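Local structure of hydrogen peroxide-inducible genes activator (Corynebacterium glutamicum, 6G1D) at residues Gly28-Lys33 against Pro39-Ala44. The protein is a LysR-family transcription factor that senses hydrogen peroxide and probably switches on peroxide-inducible genes by binding DNA. The protein carries 1 engineered substitution. Numbering follows the deposited sequence.
Sequences GTAATK and PSLSQA
Leu41 of helix 38-52 packs against Ala30 and Ala31 of the short helix 27-33. The two helices come close here, with CA of Ala31 5.9 Å from CA of Leu41. Starting at the root of the leucine, its CB faces the methyl CB of Ala31 at 4.3 Å. CG sits a little farther back, 4.7 Å from CB of Ala31, and makes no close contact of its own. The torsion at chi1 (-173°) places this CG opposite the backbone N and beside the carbonyl carbon, and the fork extends to the facing helix. At the tip the two methyls divide the work unequally. CD1 comes within 4.3 Å of CB of Ala30. CD2 does more: it meets CB of Ala30 at 4.1 Å and lies just as near to Ala31 N. CD2 also lies 4.3 Å from CB of Ala31, so this one branch touches both alanine methyls and the backbone N between them. No hydrogen bond crosses between the segments, and all three touching residues are buried.

Both helices turn a hydroxyl back on their own backbone. Ser42 OG bonds to Pro39 O, and Thr32 OG1 bonds to Thr29 O. Each of these carbonyls also accepts a backbone N-H, from Gln43 and Lys33 respectively, and in each case both donors arrive over the same face of the carbonyl plane.

Helix 12-24 lies against the same apolar patch. Its Thr17 touches Leu41, while Thr20 and Ile21 touch Ala30. Leu34 and Ile36, in the connection between the helices, also pack on the leucine. Small alanines on one helix and a leucine on the next, joined by a short turn, form part of the core of the helix-turn-helix motif in the LysR-type DNA-binding domain, where helix 38-52 corresponds to the recognition helix.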
loop_
_atom_site.group_PDB
_atom_site.type_symbol
_atom_site.label_atom_id
_atom_site.label_comp_id
_atom_site.label_asym_id
_atom_site.label_seq_id
_atom_site.Cartn_x
_atom_site.Cartn_y
_atom_site.Cartn_z
ATOM N N GLY B 28 17.910 -36.248 -11.957
ATOM C CA GLY B 28 18.812 -36.630 -10.852
ATOM C C GLY B 28 18.576 -35.827 -9.591
ATOM O O GLY B 28 18.463 -36.378 -8.505
ATOM N N THR B 29 18.468 -34.518 -9.730
ATOM C CA THR B 29 18.163 -33.642 -8.596
ATOM C C THR B 29 16.782 -33.997 -8.045
ATOM O O THR B 29 16.603 -34.084 -6.826
ATOM C CB THR B 29 18.166 -32.153 -9.031
ATOM O OG1 THR B 29 19.456 -31.815 -9.554
ATOM C CG2 THR B 29 17.819 -31.220 -7.863
ATOM N N ALA B 30 15.813 -34.245 -8.941
ATOM C CA ALA B 30 14.449 -34.547 -8.492
ATOM C C ALA B 30 14.427 -35.845 -7.701
ATOM O O ALA B 30 13.789 -35.940 -6.647
ATOM C CB ALA B 30 13.474 -34.607 -9.685
ATOM N N ALA B 31 15.161 -36.828 -8.190
ATOM C CA ALA B 31 15.214 -38.143 -7.557
ATOM C C ALA B 31 15.844 -38.057 -6.183
ATOM O O ALA B 31 15.371 -38.695 -5.236
ATOM C CB ALA B 31 16.002 -39.145 -8.443
ATOM N N THR B 32 16.928 -37.313 -6.069
ATOM C CA THR B 32 17.621 -37.141 -4.764
ATOM C C THR B 32 16.698 -36.384 -3.812
ATOM O O THR B 32 16.633 -36.713 -2.646
ATOM C CB THR B 32 18.971 -36.423 -4.906
ATOM O OG1 THR B 32 18.761 -35.131 -5.481
ATOM C CG2 THR B 32 19.935 -37.217 -5.790
ATOM N N LYS B 33 15.957 -35.407 -4.321
ATOM C CA LYS B 33 14.995 -34.673 -3.470
ATOM C C LYS B 33 13.949 -35.597 -2.838
ATOM O O LYS B 33 13.559 -35.406 -1.714
ATOM C CB LYS B 33 14.303 -33.533 -4.234
ATOM C CG LYS B 33 13.569 -32.599 -3.306
ATOM C CD LYS B 33 13.460 -31.198 -3.867
ATOM C CE LYS B 33 12.800 -30.261 -2.857
ATOM N NZ LYS B 33 13.092 -28.840 -3.180
ATOM N N PRO B 39 15.727 -44.528 -11.938
ATOM C CA PRO B 39 14.733 -45.451 -12.507
ATOM C C PRO B 39 13.351 -45.401 -11.823
ATOM O O PRO B 39 12.339 -45.384 -12.532
ATOM C CB PRO B 39 15.389 -46.844 -12.334
ATOM C CG PRO B 39 16.864 -46.579 -12.286
ATOM C CD PRO B 39 17.041 -45.174 -11.753
ATOM N N SER B 40 13.303 -45.344 -10.487
ATOM C CA SER B 40 12.015 -45.240 -9.756
ATOM C C SER B 40 11.246 -43.974 -10.095
ATOM O O SER B 40 10.014 -43.998 -10.276
ATOM C CB SER B 40 12.218 -45.300 -8.237
ATOM O OG SER B 40 12.560 -46.627 -7.846
ATOM N N LEU B 41 11.972 -42.866 -10.172
ATOM C CA LEU B 41 11.399 -41.577 -10.563
ATOM C C LEU B 41 10.797 -41.673 -11.952
ATOM O O LEU B 41 9.669 -41.252 -12.146
ATOM C CB LEU B 41 12.468 -40.493 -10.546
ATOM C CG LEU B 41 11.946 -39.064 -10.775
ATOM C CD1 LEU B 41 11.401 -38.409 -9.513
ATOM C CD2 LEU B 41 13.065 -38.250 -11.440
ATOM N N SER B 42 11.559 -42.177 -12.921
ATOM C CA SER B 42 11.066 -42.278 -14.303
ATOM C C SER B 42 9.853 -43.226 -14.421
ATOM O O SER B 42 8.941 -42.919 -15.154
ATOM C CB SER B 42 12.196 -42.693 -15.252
ATOM O OG SER B 42 12.492 -44.050 -15.089
ATOM N N GLN B 43 9.850 -44.329 -13.681
ATOM C CA GLN B 43 8.706 -45.258 -13.619
ATOM C C GLN B 43 7.436 -44.586 -13.098
ATOM O O GLN B 43 6.377 -44.783 -13.647
ATOM C CB GLN B 43 8.990 -46.482 -12.721
ATOM C CG GLN B 43 7.818 -47.503 -12.747
ATOM C CD GLN B 43 7.235 -47.967 -11.380
ATOM O OE1 GLN B 43 7.873 -48.770 -10.678
ATOM N NE2 GLN B 43 5.980 -47.514 -11.046
ATOM N N ALA B 44 7.554 -43.801 -12.039
ATOM C CA ALA B 44 6.433 -43.044 -11.482
ATOM C C ALA B 44 5.911 -42.018 -12.484
ATOM O O ALA B 44 4.699 -41.880 -12.668
ATOM C CB ALA B 44 6.834 -42.350 -10.179
#